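Local atomic coordinates of pyridoxamine 5'-phosphate oxidase family protein (Corynebacterium diphtheriae NCTC 13129, PDB entry 3CP3), a protein that is of unknown function but belongs to the pyridoxamine 5'-phosphate oxidase family and may therefore bind FMN or a related flavin. Residues A[69-80]-A[92-100]. Residues are numbered along the deposited sequence; the frame is centred on the assembly and turned at random.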
loop_
_atom_site.group_PDB
_atom_site.type_symbol
_atom_site.label_atom_id
_atom_site.label_comp_id
_atom_site.label_asym_id
_atom_site.label_seq_id
_atom_site.Cartn_x
_atom_site.Cartn_y
_atom_site.Cartn_z
ATOM N N PHE A 69 -2.990 -7.416 12.422
ATOM C CA PHE A 69 -2.159 -8.592 12.072
ATOM C C PHE A 69 -2.418 -9.709 13.074
ATOM O O PHE A 69 -2.039 -9.600 14.213
ATOM C CB PHE A 69 -0.641 -8.272 11.955
ATOM C CG PHE A 69 0.201 -9.445 11.412
ATOM C CD1 PHE A 69 0.145 -9.799 10.062
ATOM C CD2 PHE A 69 1.000 -10.203 12.265
ATOM C CE1 PHE A 69 0.866 -10.860 9.563
ATOM C CE2 PHE A 69 1.722 -11.266 11.783
ATOM C CZ PHE A 69 1.656 -11.595 10.418
ATOM N N SER A 70 -3.112 -10.741 12.621
ATOM C CA SER A 70 -3.627 -11.829 13.441
ATOM C C SER A 70 -2.915 -13.125 13.012
ATOM O O SER A 70 -2.485 -13.220 11.873
ATOM C CB SER A 70 -5.100 -11.977 13.119
ATOM O OG SER A 70 -5.883 -11.891 14.275
ATOM N N VAL A 71 -2.824 -14.133 13.888
ATOM C CA VAL A 71 -2.173 -15.393 13.487
ATOM C C VAL A 71 -2.864 -16.139 12.335
ATOM O O VAL A 71 -2.243 -17.010 11.698
ATOM C CB VAL A 71 -1.832 -16.352 14.697
ATOM C CG1 VAL A 71 -0.700 -15.736 15.561
ATOM C CG2 VAL A 71 -3.056 -16.689 15.513
ATOM N N ASN A 72 -4.136 -15.807 12.057
ATOM C CA ASN A 72 -4.867 -16.473 10.949
ATOM C C ASN A 72 -4.624 -15.871 9.599
ATOM O O ASN A 72 -5.027 -16.433 8.597
ATOM C CB ASN A 72 -6.379 -16.617 11.197
ATOM C CG ASN A 72 -7.046 -15.302 11.603
ATOM O OD1 ASN A 72 -6.947 -14.289 10.916
ATOM N ND2 ASN A 72 -7.747 -15.337 12.725
ATOM N N LEU A 73 -4.000 -14.698 9.567
ATOM C CA LEU A 73 -3.472 -14.158 8.309
ATOM C C LEU A 73 -2.265 -15.014 7.906
ATOM O O LEU A 73 -1.573 -15.573 8.735
ATOM C CB LEU A 73 -3.074 -12.698 8.433
ATOM C CG LEU A 73 -4.118 -11.711 9.023
ATOM C CD1 LEU A 73 -3.463 -10.359 9.269
ATOM C CD2 LEU A 73 -5.254 -11.562 8.074
ATOM N N ASN A 74 -2.079 -15.190 6.627
ATOM C CA ASN A 74 -0.888 -15.865 6.185
ATOM C C ASN A 74 0.356 -15.125 6.773
ATOM O O ASN A 74 0.349 -13.906 6.898
ATOM C CB ASN A 74 -0.920 -15.814 4.686
ATOM C CG ASN A 74 -0.130 -16.885 4.045
ATOM O OD1 ASN A 74 1.062 -16.989 4.255
ATOM N ND2 ASN A 74 -0.760 -17.614 3.146
ATOM N N SER A 75 1.420 -15.851 7.094
ATOM C CA SER A 75 2.661 -15.167 7.493
ATOM C C SER A 75 3.305 -14.463 6.304
ATOM O O SER A 75 4.122 -13.536 6.467
ATOM C CB SER A 75 3.631 -16.170 8.176
ATOM O OG SER A 75 4.192 -17.058 7.194
ATOM N N ASP A 76 2.875 -14.823 5.084
ATOM C CA ASP A 76 3.425 -14.255 3.856
ATOM C C ASP A 76 2.779 -12.885 3.600
ATOM O O ASP A 76 1.536 -12.758 3.525
ATOM C CB ASP A 76 3.137 -15.237 2.665
ATOM C CG ASP A 76 3.669 -14.745 1.319
ATOM O OD1 ASP A 76 4.792 -14.195 1.214
ATOM O OD2 ASP A 76 2.948 -14.976 0.321
ATOM N N VAL A 77 3.634 -11.866 3.501
ATOM C CA VAL A 77 3.189 -10.466 3.466
ATOM C C VAL A 77 3.990 -9.695 2.430
ATOM O O VAL A 77 5.052 -10.162 1.950
ATOM C CB VAL A 77 3.360 -9.718 4.858
ATOM C CG1 VAL A 77 2.441 -10.313 5.939
ATOM C CG2 VAL A 77 4.837 -9.696 5.370
ATOM N N LEU A 78 3.514 -8.495 2.097
ATOM C CA LEU A 78 4.372 -7.528 1.469
ATOM C C LEU A 78 4.471 -6.364 2.395
ATOM O O LEU A 78 3.549 -6.119 3.179
ATOM C CB LEU A 78 3.712 -6.951 0.186
ATOM C CG LEU A 78 3.232 -7.845 -0.900
ATOM C CD1 LEU A 78 2.605 -6.930 -1.993
ATOM C CD2 LEU A 78 4.405 -8.718 -1.445
ATOM N N PHE A 79 5.553 -5.624 2.285
ATOM C CA PHE A 79 5.728 -4.378 3.015
ATOM C C PHE A 79 6.207 -3.324 2.041
ATOM O O PHE A 79 7.199 -3.541 1.286
ATOM C CB PHE A 79 6.706 -4.561 4.202
ATOM C CG PHE A 79 6.709 -3.389 5.163
ATOM C CD1 PHE A 79 5.697 -3.246 6.096
ATOM C CD2 PHE A 79 7.685 -2.402 5.099
ATOM C CE1 PHE A 79 5.684 -2.144 6.965
ATOM C CE2 PHE A 79 7.658 -1.308 5.952
ATOM C CZ PHE A 79 6.655 -1.189 6.872
ATOM N N GLU A 80 5.536 -2.176 2.039
ATOM C CA GLU A 80 5.762 -1.179 1.048
ATOM C C GLU A 80 5.961 0.204 1.655
ATOM O O GLU A 80 5.264 0.619 2.598
ATOM C CB GLU A 80 4.601 -1.148 -0.013
ATOM C CG GLU A 80 4.897 -0.278 -1.256
ATOM C CD GLU A 80 4.311 1.124 -1.170
ATOM O OE1 GLU A 80 3.719 1.477 -0.086
ATOM O OE2 GLU A 80 4.298 1.802 -2.228
ATOM N N VAL A 92 9.380 1.058 -2.747
ATOM C CA VAL A 92 10.170 -0.114 -2.433
ATOM C C VAL A 92 9.140 -1.114 -1.864
ATOM O O VAL A 92 8.335 -0.718 -0.993
ATOM C CB VAL A 92 11.248 0.196 -1.396
ATOM C CG1 VAL A 92 11.967 -1.152 -0.891
ATOM C CG2 VAL A 92 12.317 1.178 -2.045
ATOM N N VAL A 93 9.162 -2.335 -2.394
ATOM C CA VAL A 93 8.287 -3.439 -1.931
ATOM C C VAL A 93 9.182 -4.546 -1.395
ATOM O O VAL A 93 10.083 -5.095 -2.122
ATOM C CB VAL A 93 7.420 -3.953 -3.079
ATOM C CG1 VAL A 93 6.546 -5.260 -2.669
ATOM C CG2 VAL A 93 6.552 -2.871 -3.598
ATOM N N LEU A 94 8.929 -4.924 -0.155
ATOM C CA LEU A 94 9.561 -6.104 0.382
ATOM C C LEU A 94 8.583 -7.284 0.344
ATOM O O LEU A 94 7.386 -7.122 0.682
ATOM C CB LEU A 94 10.047 -5.822 1.814
ATOM C CG LEU A 94 10.823 -4.556 2.074
ATOM C CD1 LEU A 94 11.185 -4.575 3.560
ATOM C CD2 LEU A 94 12.115 -4.538 1.173
ATOM N N LYS A 95 9.052 -8.458 -0.103
ATOM C CA LYS A 95 8.312 -9.690 0.126
ATOM C C LYS A 95 8.896 -10.397 1.333
ATOM O O LYS A 95 10.116 -10.509 1.434
ATOM C CB LYS A 95 8.439 -10.627 -1.047
ATOM C CG LYS A 95 7.718 -10.144 -2.303
ATOM C CD LYS A 95 7.490 -11.347 -3.224
ATOM C CE LYS A 95 7.124 -10.933 -4.660
ATOM N NZ LYS A 95 5.844 -10.143 -4.728
ATOM N N GLY A 96 8.040 -10.902 2.234
ATOM C CA GLY A 96 8.576 -11.643 3.346
ATOM C C GLY A 96 7.566 -12.394 4.167
ATOM O O GLY A 96 6.439 -12.634 3.710
ATOM N N ASN A 97 8.019 -12.842 5.335
ATOM C CA ASN A 97 7.166 -13.552 6.283
ATOM C C ASN A 97 7.175 -12.844 7.606
ATOM O O ASN A 97 8.275 -12.502 8.125
ATOM C CB ASN A 97 7.573 -15.005 6.441
ATOM C CG ASN A 97 7.355 -15.799 5.148
ATOM O OD1 ASN A 97 8.190 -15.756 4.273
ATOM N ND2 ASN A 97 6.229 -16.515 5.029
ATOM N N ALA A 98 5.966 -12.588 8.126
ATOM C CA ALA A 98 5.831 -11.776 9.342
ATOM C C ALA A 98 5.447 -12.696 10.520
ATOM O O ALA A 98 4.533 -13.551 10.384
ATOM C CB ALA A 98 4.776 -10.695 9.160
ATOM N N TYR A 99 6.124 -12.521 11.660
ATOM C CA TYR A 99 5.821 -13.285 12.862
ATOM C C TYR A 99 5.853 -12.381 14.081
ATOM O O TYR A 99 6.722 -11.515 14.159
ATOM C CB TYR A 99 6.853 -14.413 13.124
ATOM C CG TYR A 99 7.262 -15.173 11.873
ATOM C CD1 TYR A 99 6.445 -16.194 11.324
ATOM C CD2 TYR A 99 8.459 -14.860 11.222
ATOM C CE1 TYR A 99 6.834 -16.866 10.164
ATOM C CE2 TYR A 99 8.855 -15.540 10.055
ATOM C CZ TYR A 99 8.053 -16.552 9.562
ATOM O OH TYR A 99 8.468 -17.188 8.427
ATOM N N VAL A 100 4.931 -12.604 15.021
ATOM C CA VAL A 100 5.041 -11.990 16.369
ATOM C C VAL A 100 6.357 -12.437 17.024
ATOM O O VAL A 100 6.720 -13.586 16.890
ATOM C CB VAL A 100 3.830 -12.342 17.244
ATOM C CG1 VAL A 100 3.971 -11.709 18.595
ATOM C CG2 VAL A 100 2.554 -11.848 16.597
#
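Ser75 O accepts a hydrogen bond from Ala98 N over 2.7 Å and, as a weaker addition, a CA-H...O contact from Asn97 CA at 3.0 Å. The side chains of Ser75 and Asn97 reinforce this corner, since Asn97 ND2 reaches Ser75 OG at 3.0 Å along a nearly straight bond (165° at the hydrogen) that lies in the amide plane. With OG placed between its own backbone N and carbonyl carbon (chi1 73°), Ser75 offers the hydroxyl to the amide while its CB rests against CE1 of the Tyr99 ring. The other end of the amide, Asn97 OD1, is hydrogen-bonded to Arg132, which also forms a salt bridge with Asp76, so one arginine ties neighbouring residues of both strands. Asn74 OD1 accepts from Asp76 N in an Asx turn. From here the chains run on as an antiparallel beta hairpin, strands 76-83 and 89-100 of the antiparallel sheet, in keeping with the split-barrel fold of the FMN-binding clan. Val77 pairs with Gly96 and Phe79 with Leu94 through two backbone bonds each. On the face carrying Val77 and Phe79, Ala98 CB packs against Phe69 CZ, 3.5 Å away, and Val77 CG2 at 3.9 Å; Ala98 O meets the Phe69 ring at its edge. On the other face Leu78 and Lys95 lie alongside, Leu78 CD2 against Lys95 CG at 3.7 Å, and the lysine ends in a salt bridge to Asp39 of the second subunit. Beyond them the Glu80 chain, bent at chi2 (-97°), lays CG against Val93 CG2 at 3.9 Å; Glu80 OE1 forms a salt bridge with Arg31 of its own chain, and Glu80 and Val93 pack on Ile42 of the second subunit.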